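Local structure of DNA damage response protein Rtt109, putative (Neosartorya fumigata, 5ZB9) at residues D11-V16 and S116-S121; A37-P42 and A84-I89; S69-F74 and L100-N105; Q308-S311 and L315-F318. The protein probably catalyses transfer of the acetyl group of acetyl-CoA to histone lysine side chains, acting on histone H3. All blocks are in the same frame, centred on the assembly; numbering follows the deposited sequence.

Three contacts reach the central mixed sheet of the acetyltransferase fold, while contact 1 packs a short N-terminal helix onto helix 111-127, which itself lies on that sheet. Contacts 1 and 3 occupy the same side of the chain's centre and meet where F74 touches S116; contact 1 also meets contact 2 through L120 and I89. Contacts 1, 2 and 4 are buried, whereas contact 3 is partly exposed and lies nearest the CoA site. No direct hydrogen bond crosses any of them. Contacts 1 and 2 rely on side-chain packing alone, but contacts 3 and 4 each add a water that joins the two backbones.

Contact 1 (D11-V16 and S116-S121); sequences DSLAKV and SNAFLS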
loop_
_atom_site.group_PDB
_atom_site.type_symbol
_atom_site.label_atom_id
_atom_site.label_comp_id
_atom_site.label_asym_id
_atom_site.label_seq_id
_atom_site.Cartn_x
_atom_site.Cartn_y
_atom_site.Cartn_z
ATOM N N ASP A 11 -4.540 8.280 -18.546
ATOM C CA ASP A 11 -3.466 8.611 -19.463
ATOM C C ASP A 11 -2.131 8.017 -19.022
ATOM O O ASP A 11 -1.357 7.537 -19.851
ATOM C CB ASP A 11 -3.334 10.122 -19.602
ATOM C CG ASP A 11 -2.557 10.518 -20.837
ATOM O OD1 ASP A 11 -2.949 10.079 -21.951
ATOM O OD2 ASP A 11 -1.551 11.250 -20.685
ATOM N N SER A 12 -1.859 8.065 -17.721
ATOM C CA SER A 12 -0.647 7.459 -17.177
ATOM C C SER A 12 -0.613 5.983 -17.510
ATOM O O SER A 12 0.406 5.444 -17.952
ATOM C CB SER A 12 -0.574 7.649 -15.661
ATOM O OG SER A 12 -0.647 9.021 -15.319
ATOM N N LEU A 13 -1.760 5.349 -17.303
ATOM C CA LEU A 13 -1.936 3.922 -17.504
ATOM C C LEU A 13 -1.781 3.545 -18.970
ATOM O O LEU A 13 -1.240 2.488 -19.296
ATOM C CB LEU A 13 -3.311 3.503 -16.974
ATOM C CG LEU A 13 -3.674 2.026 -16.912
ATOM C CD1 LEU A 13 -2.666 1.267 -16.076
ATOM C CD2 LEU A 13 -5.064 1.883 -16.324
ATOM N N ALA A 14 -2.261 4.417 -19.848
ATOM C CA ALA A 14 -2.200 4.184 -21.289
ATOM C C ALA A 14 -0.762 4.138 -21.777
ATOM O O ALA A 14 -0.418 3.365 -22.670
ATOM C CB ALA A 14 -2.971 5.260 -22.035
ATOM N N LYS A 15 0.076 4.973 -21.176
ATOM C CA LYS A 15 1.482 5.048 -21.548
ATOM C C LYS A 15 2.289 3.793 -21.186
ATOM O O LYS A 15 3.307 3.519 -21.816
ATOM C CB LYS A 15 2.136 6.262 -20.894
ATOM C CG LYS A 15 1.653 7.606 -21.384
ATOM C CD LYS A 15 2.613 8.675 -20.886
ATOM C CE LYS A 15 2.058 10.069 -21.048
ATOM N NZ LYS A 15 1.045 10.380 -20.004
ATOM N N VAL A 16 1.855 3.039 -20.175
ATOM C CA VAL A 16 2.623 1.867 -19.752
ATOM C C VAL A 16 2.059 0.562 -20.307
ATOM O O VAL A 16 2.777 -0.430 -20.410
ATOM C CB VAL A 16 2.719 1.759 -18.204
ATOM C CG1 VAL A 16 3.215 3.064 -17.609
ATOM C CG2 VAL A 16 1.389 1.355 -17.582
ATOM N N SER A 116 -0.942 -2.056 -11.148
ATOM C CA SER A 116 -0.642 -1.754 -9.746
ATOM C C SER A 116 0.449 -0.691 -9.598
ATOM O O SER A 116 0.350 0.198 -8.762
ATOM C CB SER A 116 -0.207 -3.027 -9.012
ATOM O OG SER A 116 -1.157 -4.062 -9.173
ATOM N N ASN A 117 1.498 -0.829 -10.404
ATOM C CA ASN A 117 2.601 0.120 -10.503
ATOM C C ASN A 117 2.089 1.516 -10.886
ATOM O O ASN A 117 2.400 2.514 -10.234
ATOM C CB ASN A 117 3.608 -0.420 -11.538
ATOM C CG ASN A 117 4.892 0.394 -11.637
ATOM O OD1 ASN A 117 4.930 1.587 -11.359
ATOM N ND2 ASN A 117 5.954 -0.265 -12.065
ATOM N N ALA A 118 1.285 1.571 -11.943
ATOM C CA ALA A 118 0.765 2.830 -12.456
ATOM C C ALA A 118 -0.147 3.518 -11.453
ATOM O O ALA A 118 -0.054 4.725 -11.258
ATOM C CB ALA A 118 0.024 2.595 -13.771
ATOM N N PHE A 119 -1.029 2.750 -10.821
ATOM C CA PHE A 119 -1.946 3.294 -9.816
ATOM C C PHE A 119 -1.192 3.873 -8.608
ATOM O O PHE A 119 -1.467 4.994 -8.178
ATOM C CB PHE A 119 -2.943 2.215 -9.368
ATOM C CG PHE A 119 -4.113 2.746 -8.579
ATOM C CD1 PHE A 119 -4.787 3.888 -8.988
ATOM C CD2 PHE A 119 -4.551 2.088 -7.436
ATOM C CE1 PHE A 119 -5.873 4.372 -8.259
ATOM C CE2 PHE A 119 -5.628 2.562 -6.704
ATOM C CZ PHE A 119 -6.290 3.707 -7.114
ATOM N N LEU A 120 -0.236 3.119 -8.070
ATOM C CA LEU A 120 0.593 3.610 -6.967
ATOM C C LEU A 120 1.407 4.839 -7.377
ATOM O O LEU A 120 1.437 5.834 -6.654
ATOM C CB LEU A 120 1.521 2.506 -6.465
ATOM C CG LEU A 120 0.834 1.344 -5.735
ATOM C CD1 LEU A 120 1.823 0.265 -5.341
ATOM C CD2 LEU A 120 0.108 1.860 -4.501
ATOM N N SER A 121 2.058 4.766 -8.536
ATOM C CA SER A 121 2.776 5.909 -9.098
ATOM C C SER A 121 1.891 7.146 -9.146
ATOM O O SER A 121 2.289 8.234 -8.730
ATOM C CB SER A 121 3.275 5.598 -10.511
ATOM O OG SER A 121 4.685 5.533 -10.546
#
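L13 and A118 bring helix 9-16 and helix 111-127 together, their CA atoms 5.8 Å apart. This is a helix-helix contact of the histone acetyltransferase fold, in which the short N-terminal helix lies against a long helix that packs on the central sheet. A spacing this small is possible because A118 puts only a methyl group into the interface, pointing toward the other helix.

Two residues one turn apart meet that methyl. L13 has CG anti to its backbone N (chi1 -173°), which sends CD1 forward until it lies 3.8 Å from CB of A118. V16, whose side chain leaves its helix toward helix 111-127, brings CG2 to 4.2 Å from A118 CB. The methyl of A118 thus faces the ends of L13 and V16, which both approach it from the side of the short helix; the contact is wholly apolar.

The other faces of helix 111-127 are engaged too: F119 reaches strands 50-61 and 71-82 and stacks edge-to-face with H27, while N117 and L120 touch helix 162-177. L112 and R113, which bind CoA in another structure of this protein, belong to the same helix, and the side chain of V16 is about 8 Å from that of R113.

Away from the interface, polar groups brace the short helix and join it to R469 near the C-terminal end of the model. The carboxylate of D11 has two cationic partners: OD1 forms a salt bridge with R469, and OD2 one with K15, whose NZ meets it at 2.8 Å from above the carboxylate plane, 54° out of it.

Contact 2 (A37-P42 and A84-I89); sequences ALFAAP and AHLTTI
The loop joining strands 22-35 and 50-61 is laid over one face of the central sheet here, against strand 86-96 near L86 and T88. Within that strand the side chains alternate: L86 and T88 point toward the loop, whereas I89 turns the other way, to L123 and V124 of helix 111-127. The backbones stay well apart, with the nearest CA atoms, those of L38 and T88, separated by 9.2 Å, and side chains span the distance between them.

L38 and T88 reach toward each other tip to tip. CD1 of L38 approaches OG1 of T88 to 3.7 Å and lies 4.0 Å from T88 CG2. The threonine can offer both branches because CG2 is anti to its backbone N while OG1 stands beside that nitrogen (chi1 -60°). A second touch is looser: CD2 of L86 lies at the edge of the F39 ring, near its plane and 4.4 Å from CE2.

Neighbours hold both sides of this packing. L38 also rests on F259 and on Y81 of strand 71-82, and its backbone bonds to that of R258; T88 pairs through its backbone with Y81.

The threonine hydroxyl meets a methyl group and makes no hydrogen bond to the loop. The loop therefore meets the strand through van der Waals contact; no directional bond crosses between these two segments, and the backbone bond of L38 is made to R258.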
loop_
_atom_site.group_PDB
_atom_site.type_symbol
_atom_site.label_atom_id
_atom_site.label_comp_id
_atom_site.label_asym_id
_atom_site.label_seq_id
_atom_site.Cartn_x
_atom_site.Cartn_y
_atom_site.Cartn_z
ATOM N N ALA A 37 -4.892 7.271 14.460
ATOM C CA ALA A 37 -3.484 7.371 14.096
ATOM C C ALA A 37 -2.879 6.012 13.722
ATOM O O ALA A 37 -3.288 4.968 14.237
ATOM C CB ALA A 37 -2.687 8.001 15.241
ATOM N N LEU A 38 -1.902 6.043 12.822
ATOM C CA LEU A 38 -1.149 4.850 12.465
ATOM C C LEU A 38 -0.253 4.391 13.613
ATOM O O LEU A 38 -0.054 3.196 13.821
ATOM C CB LEU A 38 -0.305 5.104 11.212
ATOM C CG LEU A 38 -1.072 5.176 9.896
ATOM C CD1 LEU A 38 -0.132 5.488 8.745
ATOM C CD2 LEU A 38 -1.819 3.875 9.647
ATOM N N PHE A 39 0.296 5.346 14.351
ATOM C CA PHE A 39 1.145 5.019 15.491
ATOM C C PHE A 39 0.455 5.325 16.815
ATOM O O PHE A 39 -0.148 6.384 16.978
ATOM C CB PHE A 39 2.462 5.787 15.413
ATOM C CG PHE A 39 3.265 5.475 14.194
ATOM C CD1 PHE A 39 4.232 4.484 14.222
ATOM C CD2 PHE A 39 3.050 6.169 13.010
ATOM C CE1 PHE A 39 4.973 4.191 13.093
ATOM C CE2 PHE A 39 3.788 5.884 11.878
ATOM C CZ PHE A 39 4.750 4.897 11.918
ATOM N N ALA A 40 0.540 4.391 17.753
ATOM C CA ALA A 40 0.056 4.629 19.109
ATOM C C ALA A 40 0.889 5.719 19.789
ATOM O O ALA A 40 2.111 5.795 19.597
ATOM C CB ALA A 40 0.089 3.343 19.926
ATOM N N ALA A 41 0.220 6.566 20.570
ATOM C CA ALA A 41 0.892 7.638 21.303
ATOM C C ALA A 41 1.694 7.084 22.465
ATOM O O ALA A 41 1.267 6.134 23.122
ATOM C CB ALA A 41 -0.119 8.658 21.811
ATOM N N PRO A 42 2.867 7.674 22.722
ATOM C CA PRO A 42 3.658 7.322 23.904
ATOM C C PRO A 42 2.943 7.807 25.159
ATOM O O PRO A 42 2.050 8.651 25.045
ATOM C CB PRO A 42 4.981 8.074 23.693
ATOM C CG PRO A 42 4.915 8.642 22.308
ATOM C CD PRO A 42 3.475 8.772 21.960
ATOM N N ALA A 84 0.827 15.739 9.797
ATOM C CA ALA A 84 1.564 16.945 9.478
ATOM C C ALA A 84 2.924 16.593 8.888
ATOM O O ALA A 84 3.455 17.345 8.074
ATOM C CB ALA A 84 1.720 17.811 10.700
ATOM N N HIS A 85 3.477 15.441 9.268
ATOM C CA HIS A 85 4.853 15.116 8.877
ATOM C C HIS A 85 5.040 13.855 8.025
ATOM O O HIS A 85 6.163 13.547 7.616
ATOM C CB HIS A 85 5.722 15.006 10.130
ATOM C CG HIS A 85 5.808 16.281 10.907
ATOM N ND1 HIS A 85 6.220 17.470 10.342
ATOM C CD2 HIS A 85 5.520 16.558 12.201
ATOM C CE1 HIS A 85 6.190 18.421 11.257
ATOM N NE2 HIS A 85 5.769 17.895 12.394
ATOM N N LEU A 86 3.958 13.140 7.738
ATOM C CA LEU A 86 4.065 11.926 6.935
ATOM C C LEU A 86 2.837 11.683 6.067
ATOM O O LEU A 86 1.704 11.791 6.541
ATOM C CB LEU A 86 4.297 10.714 7.838
ATOM C CG LEU A 86 4.555 9.359 7.176
ATOM C CD1 LEU A 86 5.853 9.370 6.356
ATOM C CD2 LEU A 86 4.582 8.259 8.231
ATOM N N THR A 87 3.075 11.374 4.791
ATOM C CA THR A 87 2.045 10.807 3.924
ATOM C C THR A 87 2.297 9.310 3.788
ATOM O O THR A 87 3.409 8.885 3.466
ATOM C CB THR A 87 2.028 11.431 2.515
ATOM O OG1 THR A 87 1.828 12.843 2.606
ATOM C CG2 THR A 87 0.903 10.820 1.675
ATOM N N THR A 88 1.266 8.510 4.031
ATOM C CA THR A 88 1.400 7.068 3.898
ATOM C C THR A 88 0.419 6.517 2.886
ATOM O O THR A 88 -0.790 6.643 3.046
ATOM C CB THR A 88 1.193 6.349 5.240
ATOM O OG1 THR A 88 2.171 6.812 6.175
ATOM C CG2 THR A 88 1.355 4.845 5.062
ATOM N N ILE A 89 0.956 5.902 1.842
ATOM C CA ILE A 89 0.140 5.231 0.851
ATOM C C ILE A 89 0.161 3.714 1.087
ATOM O O ILE A 89 1.166 3.040 0.843
ATOM C CB ILE A 89 0.619 5.576 -0.554
ATOM C CG1 ILE A 89 0.538 7.096 -0.760
ATOM C CG2 ILE A 89 -0.216 4.861 -1.595
ATOM C CD1 ILE A 89 0.945 7.538 -2.137
#

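Contact 3 (S69-F74 and L100-N105); sequences SEVIIF and LHLLKN
Close to the CoA site, a 3-10 turn at 100-102 packs against strand 71-82 where that strand carries a classic beta bulge, I73 and F74 both facing V59 of the neighbouring strand. L112 and S96, which bind CoA in another structure of this protein, lie beside the contact, with about 4 Å between the side chains of L100 and L112. The turn is closed by its own backbone bond, L103 N to L100 O at 3.0 Å.

I73 and L100 carry most of the packing, their side chains crossing obliquely. CD1 of I73 comes to 3.6 Å from CD1 of L100, while CG2 of I73 rests against the turn's backbone, 3.8 Å from L100 CA. Both branches serve the contact because CG1 of I73 stands between its backbone N and carbonyl carbon (chi1 61°), leaving CG2 beside the nitrogen. Two residues earlier in the strand, V71 makes a looser touch, its CG1 lying 4.4 Å from CD1 of L102.

Helix 439-457 borders this second pair, with V71 on A442 and I443 and L102 on K439. At the bulge F74 leaves the strand on much the same side as I73, and its ring reaches L112 and I115 of helix 111-127.

One water adds a polar link between the two backbones: it donates to I73 O at 2.9 Å and accepts a weak bond from L100 N at 3.3 Å.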
loop_
_atom_site.group_PDB
_atom_site.type_symbol
_atom_site.label_atom_id
_atom_site.label_comp_id
_atom_site.label_asym_id
_atom_site.label_seq_id
_atom_site.Cartn_x
_atom_site.Cartn_y
_atom_site.Cartn_z
ATOM N N SER A 69 -20.825 -5.543 -22.705
ATOM C CA SER A 69 -20.206 -6.601 -21.913
ATOM C C SER A 69 -18.823 -6.222 -21.380
ATOM O O SER A 69 -17.859 -6.103 -22.137
ATOM C CB SER A 69 -20.106 -7.881 -22.747
ATOM O OG SER A 69 -19.337 -7.666 -23.922
ATOM N N GLU A 70 -18.747 -6.019 -20.071
ATOM C CA GLU A 70 -17.473 -5.856 -19.389
ATOM C C GLU A 70 -17.289 -6.981 -18.384
ATOM O O GLU A 70 -18.265 -7.467 -17.811
ATOM C CB GLU A 70 -17.400 -4.510 -18.666
ATOM C CG GLU A 70 -17.255 -3.297 -19.558
ATOM C CD GLU A 70 -17.164 -2.009 -18.755
ATOM O OE1 GLU A 70 -16.600 -2.040 -17.637
ATOM O OE2 GLU A 70 -17.673 -0.966 -19.233
ATOM N N VAL A 71 -16.048 -7.402 -18.158
ATOM C CA VAL A 71 -15.776 -8.208 -16.973
ATOM C C VAL A 71 -14.573 -7.655 -16.208
ATOM O O VAL A 71 -13.506 -7.401 -16.774
ATOM C CB VAL A 71 -15.561 -9.706 -17.316
ATOM C CG1 VAL A 71 -14.349 -9.919 -18.212
ATOM C CG2 VAL A 71 -15.454 -10.523 -16.043
ATOM N N ILE A 72 -14.770 -7.440 -14.915
ATOM C CA ILE A 72 -13.700 -6.983 -14.043
ATOM C C ILE A 72 -12.577 -8.014 -13.979
ATOM O O ILE A 72 -12.825 -9.195 -13.762
ATOM C CB ILE A 72 -14.228 -6.702 -12.624
ATOM C CG1 ILE A 72 -15.075 -5.432 -12.617
ATOM C CG2 ILE A 72 -13.082 -6.576 -11.638
ATOM C CD1 ILE A 72 -15.756 -5.184 -11.296
ATOM N N ILE A 73 -11.341 -7.567 -14.166
ATOM C CA ILE A 73 -10.205 -8.476 -14.086
ATOM C C ILE A 73 -9.315 -8.219 -12.872
ATOM O O ILE A 73 -8.512 -9.071 -12.496
ATOM C CB ILE A 73 -9.330 -8.395 -15.343
ATOM C CG1 ILE A 73 -8.767 -6.982 -15.501
ATOM C CG2 ILE A 73 -10.124 -8.817 -16.562
ATOM C CD1 ILE A 73 -7.569 -6.907 -16.407
ATOM N N PHE A 74 -9.457 -7.054 -12.252
ATOM C CA PHE A 74 -8.543 -6.676 -11.189
ATOM C C PHE A 74 -9.132 -5.589 -10.317
ATOM O O PHE A 74 -9.812 -4.695 -10.805
ATOM C CB PHE A 74 -7.211 -6.210 -11.780
ATOM C CG PHE A 74 -6.132 -5.993 -10.757
ATOM C CD1 PHE A 74 -5.597 -7.066 -10.051
ATOM C CD2 PHE A 74 -5.632 -4.722 -10.514
ATOM C CE1 PHE A 74 -4.591 -6.874 -9.105
ATOM C CE2 PHE A 74 -4.625 -4.521 -9.577
ATOM C CZ PHE A 74 -4.105 -5.599 -8.870
ATOM N N LEU A 100 -8.897 -12.395 -17.059
ATOM C CA LEU A 100 -8.011 -11.637 -17.932
ATOM C C LEU A 100 -7.741 -12.374 -19.243
ATOM O O LEU A 100 -7.471 -11.744 -20.270
ATOM C CB LEU A 100 -6.696 -11.336 -17.215
ATOM C CG LEU A 100 -5.601 -10.627 -18.014
ATOM C CD1 LEU A 100 -6.116 -9.316 -18.592
ATOM C CD2 LEU A 100 -4.371 -10.402 -17.146
ATOM N N HIS A 101 -7.827 -13.703 -19.212
ATOM C CA HIS A 101 -7.557 -14.513 -20.403
ATOM C C HIS A 101 -8.568 -14.262 -21.532
ATOM O O HIS A 101 -8.281 -14.532 -22.698
ATOM C CB HIS A 101 -7.531 -16.002 -20.045
ATOM C CG HIS A 101 -8.858 -16.552 -19.625
ATOM N ND1 HIS A 101 -9.317 -16.478 -18.329
ATOM C CD2 HIS A 101 -9.817 -17.199 -20.327
ATOM C CE1 HIS A 101 -10.510 -17.041 -18.254
ATOM N NE2 HIS A 101 -10.834 -17.491 -19.452
ATOM N N LEU A 102 -9.738 -13.728 -21.188
ATOM C CA LEU A 102 -10.753 -13.398 -22.186
ATOM C C LEU A 102 -10.381 -12.174 -23.015
ATOM O O LEU A 102 -11.153 -11.734 -23.872
ATOM C CB LEU A 102 -12.103 -13.160 -21.517
ATOM C CG LEU A 102 -12.640 -14.332 -20.703
ATOM C CD1 LEU A 102 -13.946 -13.939 -20.032
ATOM C CD2 LEU A 102 -12.818 -15.547 -21.597
ATOM N N LEU A 103 -9.204 -11.617 -22.752
ATOM C CA LEU A 103 -8.751 -10.448 -23.482
ATOM C C LEU A 103 -7.982 -10.877 -24.712
ATOM O O LEU A 103 -6.864 -11.386 -24.607
ATOM C CB LEU A 103 -7.884 -9.554 -22.599
ATOM C CG LEU A 103 -7.497 -8.220 -23.237
ATOM C CD1 LEU A 103 -8.738 -7.436 -23.653
ATOM C CD2 LEU A 103 -6.646 -7.416 -22.280
ATOM N N LYS A 104 -8.593 -10.669 -25.875
ATOM C CA LYS A 104 -7.983 -11.023 -27.151
ATOM C C LYS A 104 -6.610 -10.365 -27.321
ATOM O O LYS A 104 -6.479 -9.144 -27.191
ATOM C CB LYS A 104 -8.908 -10.628 -28.304
ATOM C CG LYS A 104 -10.296 -11.263 -28.236
ATOM C CD LYS A 104 -11.122 -10.915 -29.468
ATOM C CE LYS A 104 -12.439 -11.684 -29.504
ATOM N NZ LYS A 104 -13.350 -11.323 -28.381
ATOM N N ASN A 105 -5.602 -11.193 -27.600
ATOM C CA ASN A 105 -4.217 -10.744 -27.767
ATOM C C ASN A 105 -3.682 -9.995 -26.551
ATOM O O ASN A 105 -3.351 -8.811 -26.644
ATOM C CB ASN A 105 -4.081 -9.853 -29.009
ATOM C CG ASN A 105 -4.335 -10.605 -30.300
ATOM O OD1 ASN A 105 -3.406 -11.101 -30.938
ATOM N ND2 ASN A 105 -5.601 -10.687 -30.698
HETATM O O HOH W 1 -8.169 -11.567 -13.930
#

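Contact 4 (Q308-S311 and L315-F318); sequences QECS and LVGF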
loop_
_atom_site.group_PDB
_atom_site.type_symbol
_atom_site.label_atom_id
_atom_site.label_comp_id
_atom_site.label_asym_id
_atom_site.label_seq_id
_atom_site.Cartn_x
_atom_site.Cartn_y
_atom_site.Cartn_z
ATOM N N GLN A 308 1.098 -17.182 13.729
ATOM C CA GLN A 308 0.507 -18.097 12.772
ATOM C C GLN A 308 0.852 -17.732 11.320
ATOM O O GLN A 308 1.148 -18.606 10.505
ATOM C CB GLN A 308 -1.010 -18.136 12.969
ATOM C CG GLN A 308 -1.707 -19.281 12.253
ATOM C CD GLN A 308 -2.027 -18.965 10.796
ATOM O OE1 GLN A 308 -2.478 -17.861 10.468
ATOM N NE2 GLN A 308 -1.791 -19.936 9.915
ATOM N N GLU A 309 0.833 -16.442 11.003
ATOM C CA GLU A 309 1.086 -15.988 9.643
ATOM C C GLU A 309 2.553 -16.175 9.202
ATOM O O GLU A 309 2.877 -16.044 8.014
ATOM C CB GLU A 309 0.679 -14.517 9.496
ATOM C CG GLU A 309 -0.802 -14.224 9.791
ATOM C CD GLU A 309 -1.064 -13.775 11.234
ATOM O OE1 GLU A 309 -0.299 -14.162 12.150
ATOM O OE2 GLU A 309 -2.048 -13.027 11.447
ATOM N N CYS A 310 3.437 -16.498 10.142
ATOM C CA CYS A 310 4.854 -16.636 9.817
ATOM C C CYS A 310 5.439 -18.015 10.103
ATOM O O CYS A 310 6.660 -18.172 10.132
ATOM C CB CYS A 310 5.672 -15.602 10.583
ATOM S SG CYS A 310 5.272 -13.919 10.169
ATOM N N SER A 311 4.590 -19.012 10.323
ATOM C CA SER A 311 5.102 -20.335 10.664
ATOM C C SER A 311 4.301 -21.469 10.019
ATOM O O SER A 311 3.278 -21.226 9.374
ATOM C CB SER A 311 5.139 -20.498 12.183
ATOM O OG SER A 311 3.937 -20.058 12.771
ATOM N N LEU A 315 4.505 -17.404 5.127
ATOM C CA LEU A 315 5.328 -16.207 5.269
ATOM C C LEU A 315 4.509 -14.959 4.964
ATOM O O LEU A 315 3.523 -15.014 4.231
ATOM C CB LEU A 315 6.549 -16.253 4.346
ATOM C CG LEU A 315 7.632 -17.308 4.588
ATOM C CD1 LEU A 315 8.683 -17.254 3.485
ATOM C CD2 LEU A 315 8.275 -17.127 5.961
ATOM N N VAL A 316 4.913 -13.838 5.551
ATOM C CA VAL A 316 4.408 -12.542 5.133
ATOM C C VAL A 316 5.590 -11.589 5.027
ATOM O O VAL A 316 6.516 -11.631 5.838
ATOM C CB VAL A 316 3.321 -11.994 6.101
ATOM C CG1 VAL A 316 3.678 -12.285 7.534
ATOM C CG2 VAL A 316 3.104 -10.510 5.900
ATOM N N GLY A 317 5.590 -10.765 3.990
ATOM C CA GLY A 317 6.618 -9.754 3.851
ATOM C C GLY A 317 6.042 -8.380 4.138
ATOM O O GLY A 317 4.911 -8.078 3.749
ATOM N N PHE A 318 6.813 -7.545 4.820
ATOM C CA PHE A 318 6.401 -6.176 5.068
ATOM C C PHE A 318 7.296 -5.232 4.295
ATOM O O PHE A 318 8.519 -5.298 4.387
ATOM C CB PHE A 318 6.432 -5.864 6.561
ATOM C CG PHE A 318 5.598 -6.801 7.378
ATOM C CD1 PHE A 318 4.229 -6.635 7.458
ATOM C CD2 PHE A 318 6.179 -7.861 8.050
ATOM C CE1 PHE A 318 3.450 -7.501 8.197
ATOM C CE2 PHE A 318 5.401 -8.732 8.801
ATOM C CZ PHE A 318 4.031 -8.547 8.872
HETATM O O HOH W 2 1.265 -15.558 5.784
#
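C310 and V316 form the apolar part of a contact within the connection from helix 297-304 to strand 317-324 of the central sheet, where the chain returns on itself after a 3-10 turn at 308-309. The backbones come near, C310 CA lying 4.6 Å from L315 CA. SG of C310 meets CG1 of V316 at 3.5 Å, and the same methyl lies 4.2 Å from CB of E309. V316 reaches both with one branch because CG1 stands between its backbone N and carbonyl carbon (chi1 40°); the other branch, CG2, sits 3.6 Å above the ring plane of F318, displaced toward its rim. M304 touches both C310 and F318, bringing in the preceding helix.

Polar linkage runs through water. A single molecule donates one hydrogen to E309 O and the other to L315 O, each at 2.8 Å, bridging two carbonyls that cannot bond each other. L315 N lies near E309 O, but its hydrogen bond goes to D162 OD1.

Charge is directed away from the contact. The carboxylate of E309 leads off from V316, and OE2 forms a salt bridge with R266.

E309 is thus divided in its roles: its CB packs, its carbonyl accepts from water and its carboxylate pairs with R266. The segments meet through packing around the V316 methyl and through the bridging water, while D162 and R266 bond to them from outside.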